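Local atomic coordinates of putative chemotaxis protein (Desulfovibrio vulgaris str. Hildenborough, PDB entry 3H4Y), a protein that probably acts in bacterial chemotaxis as a CheX-type phosphatase that removes phosphate from the phosphorylated response regulator CheY. Residues A15-V18 with N19-T23; Y35-K38 with N39-A42; F64-S67 with C68-L72; S120-G124 with D125-I129. All coordinates share one frame; numbering follows the deposited sequence.

Interaction 1 (A15-V18 with N19-T23); sequences AATV and NVLST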
ATOM      1  N   ALA A  15       3.070  10.764 -18.617  1.00  9.74           N
ATOM      2  CA  ALA A  15       2.061  10.586 -19.627  1.00 10.07           C
ATOM      3  C   ALA A  15       0.781   9.987 -19.055  1.00 10.02           C
ATOM      4  O   ALA A  15      -0.339  10.479 -19.325  1.00 11.98           O
ATOM      5  CB  ALA A  15       2.603   9.694 -20.780  1.00  9.95           C
ATOM      6  N   ALA A  16       0.938   8.931 -18.257  1.00 10.46           N
ATOM      7  CA  ALA A  16      -0.203   8.247 -17.600  1.00  9.75           C
ATOM      8  C   ALA A  16      -0.984   9.178 -16.675  1.00 10.31           C
ATOM      9  O   ALA A  16      -2.216   9.246 -16.719  1.00 10.15           O
ATOM     10  CB  ALA A  16       0.284   7.029 -16.838  1.00 10.50           C
ATOM     11  N   THR A  17      -0.248   9.907 -15.858  1.00 10.35           N
ATOM     12  CA  THR A  17      -0.846  10.830 -14.894  1.00  8.74           C
ATOM     13  C   THR A  17      -1.662  11.929 -15.579  1.00 10.75           C
ATOM     14  O   THR A  17      -2.818  12.188 -15.228  1.00 11.01           O
ATOM     15  CB  THR A  17       0.213  11.430 -13.959  1.00  9.63           C
ATOM     16  OG1 THR A  17       0.823  10.389 -13.205  1.00 10.82           O
ATOM     17  CG2 THR A  17      -0.419  12.423 -12.972  1.00  9.41           C
ATOM     18  N   VAL A  18      -1.080  12.533 -16.612  1.00 11.36           N
ATOM     19  CA  VAL A  18      -1.784  13.577 -17.356  1.00 12.64           C
ATOM     20  C   VAL A  18      -2.988  12.994 -18.078  1.00 11.22           C
ATOM     21  O   VAL A  18      -4.073  13.555 -18.004  1.00 12.25           O
ATOM     22  CB  VAL A  18      -0.836  14.307 -18.332  1.00 13.53           C
ATOM     23  CG1 VAL A  18      -1.623  15.239 -19.239  1.00 15.46           C
ATOM     24  CG2 VAL A  18       0.242  15.050 -17.543  1.00 11.28           C
ATOM     25  N   ASN A  19      -2.844  11.832 -18.721  1.00 12.37           N
ATOM     26  CA  ASN A  19      -3.965  11.219 -19.456  1.00 14.23           C
ATOM     27  C   ASN A  19      -5.115  10.870 -18.542  1.00 12.21           C
ATOM     28  O   ASN A  19      -6.310  11.116 -18.855  1.00 12.87           O
ATOM     29  CB  ASN A  19      -3.595   9.890 -20.104  1.00 17.07           C
ATOM     30  CG  ASN A  19      -2.729  10.020 -21.295  1.00 22.31           C
ATOM     31  OD1 ASN A  19      -2.521  11.111 -21.832  1.00 20.78           O
ATOM     32  ND2 ASN A  19      -2.175   8.863 -21.726  1.00 22.03           N
ATOM     33  N   VAL A  20      -4.786  10.274 -17.398  1.00 10.08           N
ATOM     34  CA  VAL A  20      -5.830   9.791 -16.503  1.00 10.87           C
ATOM     35  C   VAL A  20      -6.560  10.964 -15.847  1.00 12.26           C
ATOM     36  O   VAL A  20      -7.780  11.009 -15.849  1.00 11.47           O
ATOM     37  CB  VAL A  20      -5.259   8.819 -15.448  1.00 11.10           C
ATOM     38  CG1 VAL A  20      -6.268   8.517 -14.343  1.00 10.27           C
ATOM     39  CG2 VAL A  20      -4.783   7.530 -16.128  1.00 11.32           C
ATOM     40  N   LEU A  21      -5.831  11.925 -15.294  1.00  9.44           N
ATOM     41  CA  LEU A  21      -6.482  13.062 -14.678  1.00 10.57           C
ATOM     42  C   LEU A  21      -7.280  13.877 -15.688  1.00  9.61           C
ATOM     43  O   LEU A  21      -8.364  14.360 -15.347  1.00 11.47           O
ATOM     44  CB  LEU A  21      -5.531  13.954 -13.865  1.00 11.77           C
ATOM     45  CG  LEU A  21      -5.437  13.558 -12.387  1.00 15.46           C
ATOM     46  CD1 LEU A  21      -4.718  12.190 -12.249  1.00 11.86           C
ATOM     47  CD2 LEU A  21      -4.747  14.598 -11.580  1.00 16.21           C
ATOM     48  N   SER A  22      -6.739  14.092 -16.892  1.00 11.30           N
ATOM     49  CA  SER A  22      -7.450  14.867 -17.912  0.50 13.82           C
ATOM     50  C   SER A  22      -8.738  14.170 -18.317  1.00 11.26           C
ATOM     51  O   SER A  22      -9.800  14.785 -18.380  1.00 12.61           O
ATOM     52  CB  SER A  22      -6.597  15.048 -19.173  0.50 14.51           C
ATOM     53  OG  SER A  22      -5.332  15.622 -18.888  0.50 22.55           O
ATOM     54  N   THR A  23      -8.655  12.875 -18.588  1.00 11.09           N
ATOM     55  CA  THR A  23      -9.826  12.133 -19.091  1.00 12.55           C
ATOM     56  C   THR A  23     -10.877  11.835 -18.051  1.00 13.27           C
ATOM     57  O   THR A  23     -12.072  11.960 -18.323  1.00 15.23           O
ATOM     58  CB  THR A  23      -9.383  10.794 -19.727  1.00 14.83           C
ATOM     59  OG1 THR A  23      -8.454  11.065 -20.762  1.00 18.27           O
ATOM     60  CG2 THR A  23     -10.592  10.047 -20.315  1.00 19.59           C
TER
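Asn-19, Val-20 and Leu-21 each donate their backbone N-H to the carbonyl four residues earlier, on Ala-15, Ala-16 and Thr-17, so that 15-18 and 19-23 are successive turns of one unbroken alpha helix. The bonds are even, from 2.9 Å for Asn-19 N to Ala-15 O to 3.0 Å for Leu-21 N to Thr-17 O.

The next carbonyl illustrates how a helix accommodates a serine. Val-18 O accepts Ser-22 N at 2.9 Å and, in the conformer described here (one of two), also Ser-22 OG at 2.6 Å. The two donors arrive from opposite faces of the carbonyl plane, the hydroxyl standing 37° out of it. With chi1 at -55°, OG sits beside its own backbone N and can reach back one turn to the same oxygen. Thr-23 repeats the pattern one residue later, its OG1 lying 2.9 Å from Asn-19 O. The CG1 methyl of Val-18 packs beside the serine hydroxyl, 3.7 Å from Ser-22 OG. The carboxamide of Asn-19 folds back toward Ala-15 O, while its ND2 is bonded to Gln-102.

Helix 10-25 turns Ala-16, Val-20 and Leu-21 toward Gln-102, Met-98 and Val-95 of helix 84-109, and sets Thr-17 and Leu-21 against Phe-149 of strand 147-155. This largely apolar face thereby packs helix 10-25 against both helix 84-109 and the main sheet.

Interaction 2 (Y35-K38 with N39-A42); sequences YVKK and NNVA. With CIT (citric acid), chain B.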
ATOM      1  N   TYR A  35      12.784  13.035  -9.697  1.00 11.04           N
ATOM      2  CA  TYR A  35      14.047  12.739  -8.994  1.00 11.48           C
ATOM      3  C   TYR A  35      13.996  11.350  -8.383  1.00 13.80           C
ATOM      4  O   TYR A  35      12.926  10.754  -8.245  1.00 13.87           O
ATOM      5  CB  TYR A  35      14.329  13.785  -7.908  1.00 13.69           C
ATOM      6  CG  TYR A  35      13.377  13.758  -6.733  1.00 13.62           C
ATOM      7  CD1 TYR A  35      12.177  14.438  -6.791  1.00 15.23           C
ATOM      8  CD2 TYR A  35      13.678  13.053  -5.572  1.00 17.98           C
ATOM      9  CE1 TYR A  35      11.298  14.438  -5.722  1.00 20.65           C
ATOM     10  CE2 TYR A  35      12.802  13.037  -4.498  1.00 18.39           C
ATOM     11  CZ  TYR A  35      11.618  13.728  -4.572  1.00 17.85           C
ATOM     12  OH  TYR A  35      10.703  13.701  -3.519  1.00 20.86           O
ATOM     13  N   VAL A  36      15.167  10.821  -8.039  1.00 14.76           N
ATOM     14  CA  VAL A  36      15.263   9.538  -7.331  1.00 14.79           C
ATOM     15  C   VAL A  36      16.001   9.730  -5.995  1.00 14.58           C
ATOM     16  O   VAL A  36      16.961  10.501  -5.890  1.00 15.81           O
ATOM     17  CB  VAL A  36      15.910   8.432  -8.199  1.00 17.58           C
ATOM     18  CG1 VAL A  36      15.053   8.126  -9.420  1.00 17.64           C
ATOM     19  CG2 VAL A  36      17.321   8.834  -8.620  1.00 23.89           C
ATOM     20  N   LYS A  37      15.527   9.062  -4.961  1.00 12.91           N
ATOM     21  CA  LYS A  37      16.171   9.146  -3.676  1.00 14.64           C
ATOM     22  C   LYS A  37      15.974   7.882  -2.834  1.00 15.47           C
ATOM     23  O   LYS A  37      14.855   7.377  -2.721  1.00 11.25           O
ATOM     24  CB  LYS A  37      15.600  10.363  -2.952  1.00 17.11           C
ATOM     25  CG  LYS A  37      16.168  10.643  -1.584  1.00 23.23           C
ATOM     26  CD  LYS A  37      15.594  11.960  -1.044  1.00 32.54           C
ATOM     27  CE  LYS A  37      15.603  12.037   0.473  1.00 37.28           C
ATOM     28  NZ  LYS A  37      16.992  12.109   1.017  1.00 46.63           N
ATOM     29  N   LYS A  38      17.047   7.391  -2.215  1.00 15.06           N
ATOM     30  CA  LYS A  38      16.944   6.281  -1.295  1.00 14.43           C
ATOM     31  C   LYS A  38      16.049   6.679  -0.136  1.00 13.33           C
ATOM     32  O   LYS A  38      16.164   7.793   0.402  1.00 13.65           O
ATOM     33  CB  LYS A  38      18.329   5.900  -0.739  1.00 15.29           C
ATOM     34  CG  LYS A  38      18.321   4.612   0.122  1.00 18.65           C
ATOM     35  CD  LYS A  38      18.175   3.333  -0.724  1.00 25.98           C
ATOM     36  CE  LYS A  38      18.162   2.041   0.135  1.00 23.71           C
ATOM     37  NZ  LYS A  38      16.906   1.765   0.931  1.00 19.14           N
ATOM     38  N   ASN A  39      15.138   5.787   0.232  1.00 12.05           N
ATOM     39  CA  ASN A  39      14.205   6.008   1.351  1.00 13.78           C
ATOM     40  C   ASN A  39      13.366   7.289   1.220  1.00 13.36           C
ATOM     41  O   ASN A  39      12.984   7.898   2.220  1.00 14.11           O
ATOM     42  CB  ASN A  39      14.942   5.970   2.695  1.00 15.84           C
ATOM     43  CG  ASN A  39      15.609   4.618   2.958  1.00 15.70           C
ATOM     44  OD1 ASN A  39      15.199   3.557   2.456  1.00 16.47           O
ATOM     45  ND2 ASN A  39      16.659   4.659   3.733  1.00 23.96           N
ATOM     46  N   ASN A  40      13.059   7.677  -0.008  1.00 13.68           N
ATOM     47  CA  ASN A  40      12.158   8.821  -0.212  1.00 13.10           C
ATOM     48  C   ASN A  40      10.816   8.548   0.478  1.00 11.22           C
ATOM     49  O   ASN A  40      10.333   7.417   0.499  1.00 11.79           O
ATOM     50  CB  ASN A  40      11.903   9.086  -1.697  1.00 11.32           C
ATOM     51  CG  ASN A  40      11.470  10.515  -1.942  1.00 13.72           C
ATOM     52  OD1 ASN A  40      12.219  11.433  -1.637  1.00 19.53           O
ATOM     53  ND2 ASN A  40      10.214  10.719  -2.393  1.00 16.73           N
ATOM     54  N   VAL A  41      10.248   9.601   1.062  1.00 10.59           N
ATOM     55  CA  VAL A  41       8.988   9.522   1.762  1.00 10.99           C
ATOM     56  C   VAL A  41       8.030  10.512   1.122  1.00 10.71           C
ATOM     57  O   VAL A  41       8.421  11.666   0.837  1.00 12.49           O
ATOM     58  CB  VAL A  41       9.179   9.872   3.247  1.00 10.06           C
ATOM     59  CG1 VAL A  41       7.826   9.862   3.977  1.00 12.69           C
ATOM     60  CG2 VAL A  41      10.192   8.901   3.929  1.00 11.93           C
ATOM     61  N   ALA A  42       6.783  10.096   0.894  1.00 11.08           N
ATOM     62  CA  ALA A  42       5.739  11.018   0.444  1.00 11.19           C
ATOM     63  C   ALA A  42       4.822  11.284   1.622  1.00 10.56           C
ATOM     64  O   ALA A  42       4.460  10.360   2.339  1.00 12.75           O
ATOM     65  CB  ALA A  42       4.934  10.427  -0.725  1.00 12.91           C
TER
HETATM   66  C1  CIT B 156      16.821   0.799   4.880  0.50 22.45           C
HETATM   67  O1  CIT B 156      16.681   1.473   5.927  0.50 22.02           O
HETATM   68  O2  CIT B 156      17.299   1.340   3.874  0.50 27.35           O
HETATM   69  C2  CIT B 156      16.433  -0.659   4.859  0.50 31.06           C
HETATM   70  C3  CIT B 156      16.131  -1.174   3.465  0.50 29.90           C
HETATM   71  O7  CIT B 156      15.334  -0.244   2.689  0.50 28.44           O
HETATM   72  C4  CIT B 156      15.387  -2.479   3.639  0.50 29.82           C
HETATM   73  C5  CIT B 156      15.359  -3.234   2.345  0.50 33.19           C
HETATM   74  O3  CIT B 156      14.689  -2.782   1.412  0.50 24.60           O
HETATM   75  O4  CIT B 156      15.981  -4.309   2.200  0.50 39.72           O
HETATM   76  C6  CIT B 156      17.450  -1.437   2.778  0.50 28.63           C
HETATM   77  O5  CIT B 156      18.255  -2.264   3.262  0.50 28.31           O
HETATM   78  O6  CIT B 156      17.745  -0.815   1.738  0.50 23.52           O
HETATM   79  O   HOH W   1      14.810   3.218  -0.862  1.00 14.51           O
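Tyr-35 meets the carboxamide of Asn-40 at its ring edge: OD1 lies near the ring plane, 3.3 Å from CE2, and the two flat groups stand 78° apart. ND2 of the same amide gives only a weak, bent hydrogen bond to Tyr-35 OH at 3.2 Å; its stronger partner is Glu-152. The side chain of Lys-37 crosses that of Asn-40 at about a right angle, bringing CD to 3.5 Å from OD1.

The backbone makes a type II beta turn, closed by Asn-40 N to Lys-37 O at 3.3 Å. Asn-39 occupies its third position with a positive phi of 56°, a conformation asparagine tolerates well. Lys-38 and Asn-39 run side by side, and NZ of Lys-38 donates to Asn-39 OD1 at 2.9 Å from above the amide carbonyl plane. This ammonium is shared among more acceptors than it has N-H groups: Asn-39 OD1, Thr-133 O, a water that bridges it to Asn-39 N, and citrate, with O6 at 2.8 Å from NZ and O2 at 3.0 Å. That citrate is probably a guest from the crystallisation liquor.

The turn leads from strand 30-37, at the margin of the main sheet and paired with strand 137-144, into strand 42-44, which pairs with strand 127-131.

Interaction 3 (F64-S67 with C68-L72); sequences FTKS and CAIAL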
ATOM      1  N   PHE A  64      -1.909  12.624  -2.303  1.00  8.21           N
ATOM      2  CA  PHE A  64      -2.562  13.887  -2.555  1.00  8.88           C
ATOM      3  C   PHE A  64      -2.700  14.725  -1.292  1.00  9.38           C
ATOM      4  O   PHE A  64      -2.982  14.192  -0.211  1.00 10.02           O
ATOM      5  CB  PHE A  64      -4.015  13.634  -3.025  1.00  9.32           C
ATOM      6  CG  PHE A  64      -4.173  12.975  -4.371  1.00  9.19           C
ATOM      7  CD1 PHE A  64      -4.193  11.588  -4.498  1.00 12.44           C
ATOM      8  CD2 PHE A  64      -4.341  13.746  -5.506  1.00  9.88           C
ATOM      9  CE1 PHE A  64      -4.366  11.006  -5.789  1.00 14.13           C
ATOM     10  CE2 PHE A  64      -4.520  13.163  -6.787  1.00 14.63           C
ATOM     11  CZ  PHE A  64      -4.487  11.812  -6.908  1.00 13.92           C
ATOM     12  N   THR A  65      -2.609  16.050  -1.442  1.00 10.12           N
ATOM     13  CA  THR A  65      -3.083  16.959  -0.410  1.00  9.26           C
ATOM     14  C   THR A  65      -4.615  16.880  -0.409  1.00 10.53           C
ATOM     15  O   THR A  65      -5.271  16.550  -1.409  1.00  8.48           O
ATOM     16  CB  THR A  65      -2.649  18.428  -0.591  1.00 10.62           C
ATOM     17  OG1 THR A  65      -3.277  18.986  -1.739  1.00 12.46           O
ATOM     18  CG2 THR A  65      -1.120  18.536  -0.696  1.00 11.72           C
ATOM     19  N   LYS A  66      -5.190  17.175   0.739  1.00  9.50           N
ATOM     20  CA  LYS A  66      -6.629  17.109   0.888  1.00 11.05           C
ATOM     21  C   LYS A  66      -7.377  17.983  -0.152  1.00  9.96           C
ATOM     22  O   LYS A  66      -8.361  17.540  -0.798  1.00 10.28           O
ATOM     23  CB  LYS A  66      -6.996  17.502   2.331  1.00 12.16           C
ATOM     24  CG  LYS A  66      -8.462  17.413   2.605  1.00 20.22           C
ATOM     25  CD  LYS A  66      -8.787  17.928   4.020  1.00 26.60           C
ATOM     26  CE  LYS A  66      -8.024  17.169   5.101  1.00 30.16           C
ATOM     27  NZ  LYS A  66      -8.464  17.583   6.476  1.00 33.64           N
ATOM     28  N   SER A  67      -6.933  19.220  -0.348  1.00  8.94           N
ATOM     29  CA  SER A  67      -7.623  20.102  -1.268  1.00  9.91           C
ATOM     30  C   SER A  67      -7.527  19.567  -2.688  1.00  9.47           C
ATOM     31  O   SER A  67      -8.470  19.666  -3.460  1.00  9.82           O
ATOM     32  CB  SER A  67      -7.087  21.533  -1.206  1.00 13.67           C
ATOM     33  OG  SER A  67      -5.721  21.588  -1.516  1.00 16.75           O
ATOM     34  N   CYS A  68      -6.393  18.944  -3.005  1.00  9.07           N
ATOM     35  CA  CYS A  68      -6.189  18.396  -4.340  1.00  9.88           C
ATOM     36  C   CYS A  68      -7.151  17.218  -4.582  1.00 11.02           C
ATOM     37  O   CYS A  68      -7.797  17.131  -5.634  1.00  9.79           O
ATOM     38  CB  CYS A  68      -4.727  17.968  -4.503  1.00  9.19           C
ATOM     39  SG  CYS A  68      -4.312  17.501  -6.201  1.00 11.89           S
ATOM     40  N   ALA A  69      -7.284  16.346  -3.568  1.00 10.30           N
ATOM     41  CA  ALA A  69      -8.143  15.160  -3.664  1.00 11.43           C
ATOM     42  C   ALA A  69      -9.610  15.559  -3.752  1.00 10.60           C
ATOM     43  O   ALA A  69     -10.367  14.980  -4.523  1.00 10.16           O
ATOM     44  CB  ALA A  69      -7.919  14.261  -2.469  1.00 11.85           C
ATOM     45  N   ILE A  70     -10.025  16.548  -2.963  1.00  9.58           N
ATOM     46  CA  ILE A  70     -11.424  17.005  -3.001  1.00 11.63           C
ATOM     47  C   ILE A  70     -11.782  17.497  -4.404  1.00 10.96           C
ATOM     48  O   ILE A  70     -12.833  17.149  -4.958  1.00 10.16           O
ATOM     49  CB  ILE A  70     -11.704  18.091  -1.946  1.00 12.49           C
ATOM     50  CG1 ILE A  70     -11.664  17.481  -0.548  1.00 17.23           C
ATOM     51  CG2 ILE A  70     -13.070  18.751  -2.180  1.00 14.38           C
ATOM     52  CD1 ILE A  70     -11.599  18.546   0.586  1.00 21.48           C
ATOM     53  N   ALA A  71     -10.898  18.284  -5.019  1.00 10.72           N
ATOM     54  CA  ALA A  71     -11.142  18.784  -6.350  1.00 10.93           C
ATOM     55  C   ALA A  71     -11.136  17.699  -7.390  1.00 10.01           C
ATOM     56  O   ALA A  71     -11.928  17.741  -8.363  1.00 11.08           O
ATOM     57  CB  ALA A  71     -10.082  19.867  -6.704  1.00 12.32           C
ATOM     58  N   LEU A  72     -10.262  16.722  -7.204  1.00  9.65           N
ATOM     59  CA  LEU A  72     -10.232  15.547  -8.068  1.00 11.87           C
ATOM     60  C   LEU A  72     -11.570  14.820  -8.055  1.00 12.13           C
ATOM     61  O   LEU A  72     -12.126  14.506  -9.095  1.00 11.77           O
ATOM     62  CB  LEU A  72      -9.150  14.585  -7.602  1.00 12.49           C
ATOM     63  CG  LEU A  72      -9.099  13.241  -8.308  1.00 15.08           C
ATOM     64  CD1 LEU A  72      -8.450  13.476  -9.677  1.00 15.22           C
ATOM     65  CD2 LEU A  72      -8.296  12.249  -7.516  1.00 13.61           C
TER
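Phe-64 carries this contact by presenting different parts of one side chain to three residues of the following helix. Cys-68 SG lies at the edge of the ring, close to its plane, 3.8 Å from CD2 and 5.2 Å from the ring centroid; this is an edge-on sulfur-aromatic contact. The torsion of Cys-68, with SG anti to the backbone N (chi1 -171°), swings the sulfur toward that edge. Farther round the ring, Leu-72 crosses the phenylalanine at about a right angle and sets its CD2 branch obliquely against CZ, at 3.9 Å. Nearer the backbone, CB of Phe-64 meets CB of Ala-69 at 4.0 Å. Residues 68, 69 and 72 project from one side of the helix, so one phenylalanine side chain can touch all three.

The helix start itself is a worked case of N-capping. Thr-65 precedes the first turn, and its OG1 accepts a weak bond from Cys-68 N at 3.4 Å. OG1 is placed between the backbone N and the carbonyl carbon (chi1 67°), which turns it toward the N-H groups of the first turn. Regular helical bonding begins with Ala-69 N to Thr-65 O, at 3.0 Å. On the outer side Lys-66 and Ile-70 lie alongside each other, with CG and CD1 3.9 Å apart.

Here strand 58-64 passes directly into helix 66-77. The Phe-64 ring also meets Phe-149 of strand 147-155, and Leu-72 packs on Leu-21 and Ala-25 of helix 10-25, tying the strand-to-helix junction into the space between sheet and helices.

Interaction 4 (S120-G124 with D125-I129); sequences SVIMG and DGHTI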
ATOM      1  N   SER A 120      -4.708   0.097  -2.578  1.00  8.40           N
ATOM      2  CA  SER A 120      -5.070   0.269  -1.160  1.00  9.09           C
ATOM      3  C   SER A 120      -5.036   1.760  -0.893  1.00  8.62           C
ATOM      4  O   SER A 120      -4.012   2.409  -1.140  1.00  9.61           O
ATOM      5  CB  SER A 120      -4.075  -0.447  -0.256  1.00  9.06           C
ATOM      6  OG  SER A 120      -3.957  -1.826  -0.655  1.00 12.41           O
ATOM      7  N   VAL A 121      -6.153   2.287  -0.416  1.00  7.79           N
ATOM      8  CA  VAL A 121      -6.291   3.710  -0.125  1.00  6.84           C
ATOM      9  C   VAL A 121      -5.991   3.984   1.349  1.00  7.35           C
ATOM     10  O   VAL A 121      -6.495   3.316   2.244  1.00  8.90           O
ATOM     11  CB  VAL A 121      -7.695   4.216  -0.530  1.00  8.14           C
ATOM     12  CG1 VAL A 121      -7.934   5.615  -0.007  1.00  9.50           C
ATOM     13  CG2 VAL A 121      -7.822   4.193  -2.073  1.00 10.54           C
ATOM     14  N   ILE A 122      -5.178   5.007   1.548  1.00  7.96           N
ATOM     15  CA  ILE A 122      -4.757   5.447   2.866  0.50  7.69           C
ATOM     16  C   ILE A 122      -5.312   6.814   3.141  1.00  8.35           C
ATOM     17  O   ILE A 122      -5.197   7.731   2.306  1.00  8.84           O
ATOM     18  CB  ILE A 122      -3.234   5.530   2.998  0.50  7.47           C
ATOM     19  CG1 ILE A 122      -2.616   4.147   2.819  0.50  7.15           C
ATOM     20  CG2 ILE A 122      -2.836   6.114   4.359  0.50  7.50           C
ATOM     21  CD1 ILE A 122      -2.121   3.875   1.374  0.50  7.35           C
HETATM   22  N   MSE A 123      -5.925   6.972   4.312  1.00  8.13           N
HETATM   23  CA  MSE A 123      -6.427   8.291   4.686  0.67  8.67           C
HETATM   24  C   MSE A 123      -5.919   8.639   6.071  1.00 11.67           C
HETATM   25  O   MSE A 123      -5.669   7.777   6.899  1.00 11.12           O
HETATM   26  CB  MSE A 123      -7.942   8.356   4.659  0.67  9.62           C
HETATM   27  CG  MSE A 123      -8.475   8.003   3.316  0.67 13.83           C
HETATM   28 SE   MSE A 123     -10.333   8.438   3.220  0.50 13.76          SE
HETATM   29  CE  MSE A 123     -10.050  10.339   3.180  0.67 26.71           C
ATOM     30  N   GLY A 124      -5.754   9.927   6.294  1.00 12.59           N
ATOM     31  CA  GLY A 124      -5.221  10.419   7.561  1.00 13.56           C
ATOM     32  C   GLY A 124      -4.391  11.639   7.265  1.00 10.60           C
ATOM     33  O   GLY A 124      -3.475  11.587   6.467  1.00 10.77           O
ATOM     34  N   ASP A 125      -4.741  12.785   7.835  1.00 10.30           N
ATOM     35  CA  ASP A 125      -4.013  14.001   7.475  1.00  9.46           C
ATOM     36  C   ASP A 125      -2.544  13.908   7.875  1.00  9.62           C
ATOM     37  O   ASP A 125      -2.208  13.514   9.018  1.00 10.10           O
ATOM     38  CB  ASP A 125      -4.642  15.237   8.141  1.00 12.69           C
ATOM     39  CG  ASP A 125      -6.025  15.584   7.583  1.00 18.65           C
ATOM     40  OD1 ASP A 125      -6.470  14.977   6.591  1.00 18.04           O
ATOM     41  OD2 ASP A 125      -6.667  16.525   8.132  1.00 27.49           O
ATOM     42  N   GLY A 126      -1.680  14.238   6.932  1.00  9.82           N
ATOM     43  CA  GLY A 126      -0.233  14.217   7.187  1.00  9.41           C
ATOM     44  C   GLY A 126       0.411  12.853   7.360  1.00 10.29           C
ATOM     45  O   GLY A 126       1.532  12.757   7.901  1.00 11.93           O
ATOM     46  N   HIS A 127      -0.233  11.817   6.842  1.00  9.26           N
ATOM     47  CA  HIS A 127       0.357  10.485   6.888  1.00  7.97           C
ATOM     48  C   HIS A 127       1.559  10.431   5.919  1.00  8.05           C
ATOM     49  O   HIS A 127       1.713  11.265   5.045  1.00  8.43           O
ATOM     50  CB  HIS A 127      -0.685   9.389   6.560  1.00  8.69           C
ATOM     51  CG  HIS A 127      -1.086   9.336   5.108  1.00  7.05           C
ATOM     52  ND1 HIS A 127      -2.278   9.861   4.659  1.00  7.36           N
ATOM     53  CD2 HIS A 127      -0.462   8.831   4.015  1.00  9.37           C
ATOM     54  CE1 HIS A 127      -2.365   9.682   3.344  1.00  9.12           C
ATOM     55  NE2 HIS A 127      -1.282   9.053   2.932  1.00 10.97           N
ATOM     56  N   THR A 128       2.409   9.439   6.108  1.00  8.75           N
ATOM     57  CA  THR A 128       3.541   9.203   5.213  1.00  9.71           C
ATOM     58  C   THR A 128       3.488   7.830   4.575  1.00  9.95           C
ATOM     59  O   THR A 128       2.955   6.868   5.161  1.00  8.38           O
ATOM     60  CB  THR A 128       4.881   9.363   5.962  1.00  9.88           C
ATOM     61  OG1 THR A 128       4.958   8.422   7.047  1.00 11.08           O
ATOM     62  CG2 THR A 128       5.034  10.834   6.488  1.00 12.21           C
ATOM     63  N   ILE A 129       4.006   7.778   3.355  1.00  8.73           N
ATOM     64  CA  ILE A 129       4.157   6.552   2.575  1.00 10.04           C
ATOM     65  C   ILE A 129       5.638   6.324   2.379  1.00  8.87           C
ATOM     66  O   ILE A 129       6.319   7.158   1.759  1.00 10.07           O
ATOM     67  CB  ILE A 129       3.509   6.667   1.173  1.00  9.59           C
ATOM     68  CG1 ILE A 129       2.042   7.096   1.210  1.00 12.26           C
ATOM     69  CG2 ILE A 129       3.689   5.336   0.403  1.00 11.75           C
ATOM     70  CD1 ILE A 129       1.112   6.130   2.029  1.00 10.54           C
TER
HETATM   71  O   HOH W   2      -7.045  12.556   5.415  1.00 22.15           O
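Gly-124 and His-127 close a type II beta turn that reverses the chain, leaving strand 120-124 and strand 127-129 with directions 149° apart and axes 7.8 Å from each other at closest. Gly-124 O is gripped twice by the same histidine. His-127 N donates to it at 3.3 Å from above the carbonyl plane, whereas His-127 ND1 donates at 2.8 Å within that plane, onto a lone pair, with the oxygen near the imidazole plane. The ring can fold back in this way because its CG lies between the backbone N and the carbonyl carbon (chi1 72°).

Ile-122, in the one of its two conformers described here, places its CG2 methyl over the centre of the imidazole, 3.5 Å from the ring centroid, as a CH-pi contact. Its other branch reaches Ile-129 tip to tip, CD1 to CD1 at 4.0 Å. A water bridges Gly-124 N and Asp-125 OD1, accepting from the first and donating to the second at 2.8 Å; OD2 of that carboxylate makes a salt bridge to Lys-66.

Residues 120-123 and 128-129 also pair antiparallel with a strand of the second subunit, so the sheet continues across the interface.

With ND1 held by Gly-124 O, NE2 bonded to Ser-47 and a methyl over one face, the imidazole has little freedom to rotate. Both its nitrogens are satisfied, and the side chain fastens the turn to strand 47-54.

Interactions 1 and 3 share the helical side of the fold: Leu-21 packs on Leu-72, and both contacts combine backbone helix bonds with a buried apolar face, interaction 3 adding an aromatic ring and a cap. Interaction 2 is a surface turn ruled by polar groups, whereas interaction 4, also a type II turn, buries its histidine and isoleucines. The two turns meet where Ala-42 O probably accepts from Ile-129 N, and both touch the second subunit. Interaction 4 is joined to interaction 3 by the Lys-66 to Asp-125 salt bridge. Interactions 1 and 2, about 23 Å apart between centres, lie on opposite sides of the chain's centre.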